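Local coordinates for protein enoyl-CoA hydratase (PDB 3OC7) that probably catalyses the reversible hydration of enoyl-CoA thioesters in fatty acid metabolism, as a trimeric member of the crotonase family, at residues 103-108 against 221-226; 143-146 against 151-154; 182-185 against 191-194. All coordinates share one frame; numbering follows the deposited sequence.

Contact 1 (103-108 against 221-226); sequences AIVESR and LTTAAV. With EDO (1,2-ethanediol), chain B.
A single water joins Val105 to Thr223, where the two segments make no direct hydrogen bond. The water donates to the backbone O of Val105 at 2.8 Å. It also lies 2.9 Å from OG1 of Thr223. Val105 O is a carbonyl near the C-terminal end of helix 86-106, and the water serves as its bridge to the second helix. Thr223 OG1 also makes a weak hydrogen bond to Ala220 O, one turn back. With chi1 of Thr223 at 61°, OG1 meets the water while CG2, anti to the carbonyl carbon, lies 3.8 Å from Val105 O.

The rest is packing, mostly between carbon atoms. CG1 of Val105 comes within 3.8 Å of CB of Thr223, and the two side chains lie alongside one another, pointing opposite ways. The same CG1 of Val105 reaches CG1 of Val226 at 4.3 Å, one turn further on. Val105 thus faces two residues of one helix, and all three are buried.

In the crotonase fold, a spiral of beta-beta-alpha units, this contact sets the end of helix 86-106 against the long helix 212-245. The regular bonding of the long helix lapses at Ala225 N and Val226 N, which marks a kink. Lys219 NZ of the same long helix binds Ile104 O.

Away from Val105, a bound 1,2-ethanediol donates from O2 to Leu221 O at 3.0 Å. It is probably a crystallisation additive. It also binds Arg229 and Asp233 of the second subunit, so it sits at a subunit interface.

Contact 2 (143-146 against 151-154); sequences LTEA and APAI
Glu145 and Ala151 bring the two segments together, with their CA atoms 5.1 Å apart. Both segments belong to the loop that leads from strand 140-142 to helix 156-159. Neither segment forms a regular helix or strand, and no hydrogen bond passes between them. Pro152 is the centre of an inverse gamma turn. The turn is closed by a weak bond from Ala153 N to Ala151 O of 2.9 Å. Pro152 O is in turn bound by Ser156 OG.

Glu145 and Pro152 carry the contact between them. Glu145 CB lies 3.8 Å from Ala151 C. Glu145 CG lies 3.9 Å from Pro152 N. Glu145 CB also lies 4.1 Å from Pro152 CD. Beyond CG the chain bends at chi2 (76°), which carries Glu145 OE1 to 4.1 Å from Pro152 CG. The glutamate chain runs slantwise past the ring.

Leu143 adds a looser apolar touch, from Leu143 CD2 to Pro152 CB at 4.4 Å. Tyr172 of helix 165-174 touches both Leu143 and Pro152. Ser218 of the third subunit also packs on Ala151 and Pro152.

The contact therefore folds one loop back on itself at a subunit interface. In enoyl-CoA hydratases of the crotonase fold, the corresponding loop carries an active-site glutamate, and Glu145 probably occupies that position.

Contact 3 (182-185 against 191-194); sequences RAEE and MAAE
OE1 of Glu184 is gripped by two groups. Ala192 N donates to it at 2.9 Å, with a nearly straight N-H...O angle of 174°. A water donates to it at 2.8 Å. The same water donates to Ala192 O at 2.9 Å, so both polar backbone atoms of Ala192 are tied to one carboxylate oxygen, one directly and one through water.

The contact joins helix 180-186 to the outermost strand, 191-192, of the six-stranded mixed sheet in the crotonase fold. That strand runs parallel to strand 132-135, and Met191 makes backbone hydrogen bonds with Ala133 and Ala135. Ala192 N is thus held by a helix side chain rather than by a further strand of this chain.

Glu184 reaches across because CG is anti to the backbone N (chi1 -179°) and the chain stays extended beyond it. Ala192 N meets OE1 on the anti side of the carboxylate, 20° out of its plane. The reach also brings Glu184 OE1 to 3.5 Å from Met191 CA. Apart from CB, the Met191 side chain turns away and packs on Ala199 and Val134 and on Arg170 of the second subunit.

Elsewhere on the helix, Arg182 makes a salt bridge to Glu185, one turn further on. Arg182 NE lies 3.0 Å from Glu185 OE1, which it meets from the syn side but well out of the carboxylate plane, by a bent bond.

The three contacts are separate sites on one chain. Their centres lie 22 to 24 Å apart, and none touches another. Contacts 1 and 2 approach most closely, with nearest atoms about 9 Å apart. Contacts 2 and 3 come within about 10 Å, contacts 1 and 3 within about 15 Å, again between nearest atoms. Along the chain, contacts 2 and 3 follow in series inside the long loop closed by contact 1. Tyr171 and Tyr172 of helix 165-174 both touch contact 2, and Tyr171 OH also binds Arg182 of contact 3. All three sites reach a neighbouring subunit. Contact 2 lies in the loop likely to border the substrate pocket; contacts 1 and 3 are structural packing.

Contact 1 (103-108 against 221-226)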
loop_
_atom_site.group_PDB
_atom_site.type_symbol
_atom_site.label_atom_id
_atom_site.label_comp_id
_atom_site.label_asym_id
_atom_site.label_seq_id
_atom_site.Cartn_x
_atom_site.Cartn_y
_atom_site.Cartn_z
ATOM N N ALA A 103 -22.414 0.872 -7.013
ATOM C CA ALA A 103 -23.416 -0.168 -6.691
ATOM C C ALA A 103 -22.750 -1.484 -6.236
ATOM O O ALA A 103 -23.189 -2.122 -5.268
ATOM C CB ALA A 103 -24.374 -0.425 -7.871
ATOM N N ILE A 104 -21.664 -1.873 -6.922
ATOM C CA ILE A 104 -20.899 -3.080 -6.551
ATOM C C ILE A 104 -20.261 -2.874 -5.152
ATOM O O ILE A 104 -20.376 -3.735 -4.261
ATOM C CB ILE A 104 -19.807 -3.432 -7.633
ATOM C CG1 ILE A 104 -20.455 -3.849 -8.966
ATOM C CG2 ILE A 104 -18.833 -4.525 -7.117
ATOM C CD1 ILE A 104 -19.485 -3.911 -10.124
ATOM N N VAL A 105 -19.604 -1.727 -4.945
ATOM C CA VAL A 105 -18.927 -1.419 -3.670
ATOM C C VAL A 105 -19.901 -1.329 -2.457
ATOM O O VAL A 105 -19.538 -1.774 -1.339
ATOM C CB VAL A 105 -18.014 -0.154 -3.802
ATOM C CG1 VAL A 105 -17.336 0.187 -2.477
ATOM C CG2 VAL A 105 -16.930 -0.371 -4.845
ATOM N N GLU A 106 -21.120 -0.807 -2.672
ATOM C CA GLU A 106 -22.129 -0.619 -1.593
ATOM C C GLU A 106 -22.900 -1.899 -1.194
ATOM O O GLU A 106 -23.572 -1.916 -0.154
ATOM C CB GLU A 106 -23.144 0.499 -1.954
ATOM C CG GLU A 106 -22.564 1.925 -1.876
ATOM C CD GLU A 106 -23.566 3.027 -2.277
ATOM O OE1 GLU A 106 -24.532 2.729 -3.001
ATOM O OE2 GLU A 106 -23.367 4.198 -1.891
ATOM N N SER A 107 -22.863 -2.937 -2.036
ATOM C CA SER A 107 -23.708 -4.149 -1.822
ATOM C C SER A 107 -23.430 -4.874 -0.483
ATOM O O SER A 107 -22.282 -4.952 -0.054
ATOM C CB SER A 107 -23.497 -5.135 -2.984
ATOM O OG SER A 107 -24.315 -6.312 -2.871
ATOM N N ARG A 108 -24.474 -5.413 0.156
ATOM C CA ARG A 108 -24.328 -6.317 1.331
ATOM C C ARG A 108 -23.533 -7.585 0.998
ATOM O O ARG A 108 -23.006 -8.247 1.900
ATOM C CB ARG A 108 -25.704 -6.706 1.943
ATOM C CG ARG A 108 -26.478 -7.802 1.165
ATOM C CD ARG A 108 -27.789 -8.299 1.855
ATOM N NE ARG A 108 -28.489 -9.336 1.074
ATOM C CZ ARG A 108 -28.256 -10.646 1.147
ATOM N NH1 ARG A 108 -27.300 -11.124 1.943
ATOM N NH2 ARG A 108 -28.974 -11.490 0.402
ATOM N N LEU A 221 -16.102 -2.707 6.529
ATOM C CA LEU A 221 -14.821 -2.223 7.103
ATOM C C LEU A 221 -13.775 -1.904 6.004
ATOM O O LEU A 221 -13.044 -0.889 6.082
ATOM C CB LEU A 221 -14.252 -3.219 8.123
ATOM C CG LEU A 221 -15.068 -3.455 9.405
ATOM C CD1 LEU A 221 -14.668 -4.778 10.038
ATOM C CD2 LEU A 221 -14.881 -2.298 10.396
ATOM N N THR A 222 -13.744 -2.755 4.966
ATOM C CA THR A 222 -12.776 -2.655 3.851
ATOM C C THR A 222 -13.164 -1.649 2.751
ATOM O O THR A 222 -12.288 -1.238 1.968
ATOM C CB THR A 222 -12.446 -4.052 3.199
ATOM O OG1 THR A 222 -13.553 -4.527 2.402
ATOM C CG2 THR A 222 -12.054 -5.096 4.281
ATOM N N THR A 223 -14.439 -1.235 2.703
ATOM C CA THR A 223 -14.926 -0.305 1.651
ATOM C C THR A 223 -15.098 1.163 2.074
ATOM O O THR A 223 -15.293 2.024 1.206
ATOM C CB THR A 223 -16.297 -0.756 1.061
ATOM O OG1 THR A 223 -17.282 -0.769 2.108
ATOM C CG2 THR A 223 -16.206 -2.132 0.383
ATOM N N ALA A 224 -15.016 1.448 3.378
ATOM C CA ALA A 224 -15.241 2.806 3.905
ATOM C C ALA A 224 -14.356 3.870 3.244
ATOM O O ALA A 224 -14.857 4.924 2.813
ATOM C CB ALA A 224 -15.081 2.832 5.441
ATOM N N ALA A 225 -13.056 3.587 3.128
ATOM C CA ALA A 225 -12.108 4.543 2.500
ATOM C C ALA A 225 -12.363 4.755 0.996
ATOM O O ALA A 225 -12.207 5.878 0.478
ATOM C CB ALA A 225 -10.648 4.123 2.741
ATOM N N VAL A 226 -12.757 3.687 0.299
ATOM C CA VAL A 226 -13.127 3.757 -1.126
ATOM C C VAL A 226 -14.356 4.664 -1.358
ATOM O O VAL A 226 -14.327 5.544 -2.239
ATOM C CB VAL A 226 -13.348 2.332 -1.746
ATOM C CG1 VAL A 226 -13.785 2.411 -3.216
ATOM C CG2 VAL A 226 -12.058 1.490 -1.635
HETATM C C1 EDO B . -11.771 1.641 10.079
HETATM O O1 EDO B . -10.576 2.374 10.375
HETATM C C2 EDO B . -12.091 1.726 8.592
HETATM O O2 EDO B . -13.296 0.981 8.364
HETATM O O HOH W 1 -19.910 -1.718 1.448
#

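Contact 2 (143-146 against 151-154)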
loop_
_atom_site.group_PDB
_atom_site.type_symbol
_atom_site.label_atom_id
_atom_site.label_comp_id
_atom_site.label_asym_id
_atom_site.label_seq_id
_atom_site.Cartn_x
_atom_site.Cartn_y
_atom_site.Cartn_z
ATOM N N LEU A 143 -3.221 -0.438 -20.257
ATOM C CA LEU A 143 -3.776 0.920 -20.080
ATOM C C LEU A 143 -3.166 1.852 -21.143
ATOM O O LEU A 143 -2.170 2.542 -20.879
ATOM C CB LEU A 143 -3.482 1.463 -18.656
ATOM C CG LEU A 143 -4.135 0.736 -17.471
ATOM C CD1 LEU A 143 -3.233 0.713 -16.222
ATOM C CD2 LEU A 143 -5.513 1.310 -17.120
ATOM N N THR A 144 -3.756 1.857 -22.339
ATOM C CA THR A 144 -3.209 2.622 -23.478
ATOM C C THR A 144 -3.828 4.009 -23.698
ATOM O O THR A 144 -3.640 4.605 -24.779
ATOM C CB THR A 144 -3.296 1.806 -24.785
ATOM O OG1 THR A 144 -4.656 1.402 -24.995
ATOM C CG2 THR A 144 -2.350 0.588 -24.732
ATOM N N GLU A 145 -4.533 4.531 -22.686
ATOM C CA GLU A 145 -5.209 5.846 -22.740
ATOM C C GLU A 145 -4.340 7.004 -23.258
ATOM O O GLU A 145 -4.775 7.750 -24.153
ATOM C CB GLU A 145 -5.867 6.221 -21.385
ATOM C CG GLU A 145 -7.193 5.501 -21.027
ATOM C CD GLU A 145 -7.064 4.043 -20.565
ATOM O OE1 GLU A 145 -5.949 3.480 -20.463
ATOM O OE2 GLU A 145 -8.136 3.447 -20.295
ATOM N N ALA A 146 -3.118 7.143 -22.736
ATOM C CA ALA A 146 -2.233 8.255 -23.139
ATOM C C ALA A 146 -1.861 8.206 -24.623
ATOM O O ALA A 146 -1.671 9.255 -25.247
ATOM C CB ALA A 146 -0.984 8.311 -22.268
ATOM N N ALA A 151 -6.732 9.950 -20.571
ATOM C CA ALA A 151 -6.206 9.455 -19.270
ATOM C C ALA A 151 -7.200 8.496 -18.592
ATOM O O ALA A 151 -8.402 8.579 -18.857
ATOM C CB ALA A 151 -5.874 10.637 -18.339
ATOM N N PRO A 152 -6.715 7.587 -17.712
ATOM C CA PRO A 152 -7.634 6.697 -16.966
ATOM C C PRO A 152 -8.328 7.377 -15.752
ATOM O O PRO A 152 -8.144 6.953 -14.595
ATOM C CB PRO A 152 -6.727 5.516 -16.545
ATOM C CG PRO A 152 -5.320 5.809 -17.100
ATOM C CD PRO A 152 -5.294 7.263 -17.468
ATOM N N ALA A 153 -9.139 8.411 -16.015
ATOM C CA ALA A 153 -9.707 9.258 -14.963
ATOM C C ALA A 153 -10.743 8.583 -14.032
ATOM O O ALA A 153 -10.469 8.384 -12.835
ATOM C CB ALA A 153 -10.231 10.602 -15.557
ATOM N N ILE A 154 -11.908 8.230 -14.577
ATOM C CA ILE A 154 -12.981 7.600 -13.790
ATOM C C ILE A 154 -12.558 6.280 -13.120
ATOM O O ILE A 154 -12.926 6.032 -11.945
ATOM C CB ILE A 154 -14.268 7.383 -14.632
ATOM C CG1 ILE A 154 -14.986 8.731 -14.813
ATOM C CG2 ILE A 154 -15.175 6.251 -14.005
ATOM C CD1 ILE A 154 -15.757 9.243 -13.561
#

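Contact 3 (182-185 against 191-194)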
loop_
_atom_site.group_PDB
_atom_site.type_symbol
_atom_site.label_atom_id
_atom_site.label_comp_id
_atom_site.label_asym_id
_atom_site.label_seq_id
_atom_site.Cartn_x
_atom_site.Cartn_y
_atom_site.Cartn_z
ATOM N N ARG A 182 1.569 -10.980 -13.281
ATOM C CA ARG A 182 1.919 -9.572 -12.995
ATOM C C ARG A 182 0.744 -8.818 -12.333
ATOM O O ARG A 182 0.957 -8.077 -11.343
ATOM C CB ARG A 182 2.428 -8.848 -14.259
ATOM C CG ARG A 182 2.920 -7.377 -14.085
ATOM C CD ARG A 182 4.043 -7.146 -13.048
ATOM N NE ARG A 182 5.211 -8.003 -13.243
ATOM C CZ ARG A 182 6.220 -7.755 -14.078
ATOM N NH1 ARG A 182 6.234 -6.670 -14.848
ATOM N NH2 ARG A 182 7.225 -8.619 -14.157
ATOM N N ALA A 183 -0.485 -9.066 -12.799
ATOM C CA ALA A 183 -1.674 -8.457 -12.189
ATOM C C ALA A 183 -1.834 -8.816 -10.672
ATOM O O ALA A 183 -2.212 -7.954 -9.851
ATOM C CB ALA A 183 -2.946 -8.788 -13.010
ATOM N N GLU A 184 -1.505 -10.062 -10.293
ATOM C CA GLU A 184 -1.506 -10.467 -8.887
ATOM C C GLU A 184 -0.423 -9.726 -8.085
ATOM O O GLU A 184 -0.695 -9.195 -7.005
ATOM C CB GLU A 184 -1.349 -11.997 -8.744
ATOM C CG GLU A 184 -1.357 -12.520 -7.278
ATOM C CD GLU A 184 -0.971 -13.993 -7.128
ATOM O OE1 GLU A 184 -1.395 -14.854 -7.928
ATOM O OE2 GLU A 184 -0.213 -14.301 -6.177
ATOM N N GLU A 185 0.800 -9.691 -8.623
ATOM C CA GLU A 185 1.934 -8.995 -7.976
ATOM C C GLU A 185 1.641 -7.527 -7.600
ATOM O O GLU A 185 2.044 -7.079 -6.497
ATOM C CB GLU A 185 3.211 -9.063 -8.852
ATOM C CG GLU A 185 3.885 -10.452 -8.952
ATOM C CD GLU A 185 4.915 -10.576 -10.082
ATOM O OE1 GLU A 185 5.334 -9.549 -10.663
ATOM O OE2 GLU A 185 5.314 -11.727 -10.396
ATOM N N MET A 191 -5.656 -13.228 -7.262
ATOM C CA MET A 191 -4.852 -14.409 -7.611
ATOM C C MET A 191 -4.936 -14.814 -9.077
ATOM O O MET A 191 -6.003 -14.734 -9.704
ATOM C CB MET A 191 -5.211 -15.601 -6.726
ATOM C CG MET A 191 -6.681 -15.868 -6.542
ATOM S SD MET A 191 -7.059 -17.284 -5.461
ATOM C CE MET A 191 -6.641 -18.605 -6.557
ATOM N N ALA A 192 -3.791 -15.248 -9.595
ATOM C CA ALA A 192 -3.714 -15.950 -10.888
ATOM C C ALA A 192 -3.959 -17.461 -10.702
ATOM O O ALA A 192 -3.434 -18.066 -9.759
ATOM C CB ALA A 192 -2.339 -15.712 -11.530
ATOM N N ALA A 193 -4.740 -18.074 -11.596
ATOM C CA ALA A 193 -5.018 -19.529 -11.503
ATOM C C ALA A 193 -5.005 -20.195 -12.878
ATOM O O ALA A 193 -5.596 -19.668 -13.809
ATOM C CB ALA A 193 -6.371 -19.772 -10.806
ATOM N N GLU A 194 -4.339 -21.356 -13.006
ATOM C CA GLU A 194 -4.400 -22.155 -14.250
ATOM C C GLU A 194 -5.792 -22.775 -14.492
ATOM O O GLU A 194 -6.253 -22.823 -15.640
ATOM C CB GLU A 194 -3.306 -23.237 -14.305
ATOM C CG GLU A 194 -3.192 -23.909 -15.710
ATOM C CD GLU A 194 -2.070 -24.929 -15.829
ATOM O OE1 GLU A 194 -2.016 -25.877 -15.015
ATOM O OE2 GLU A 194 -1.255 -24.812 -16.769
HETATM O O HOH W 2 -1.444 -17.615 -7.725
#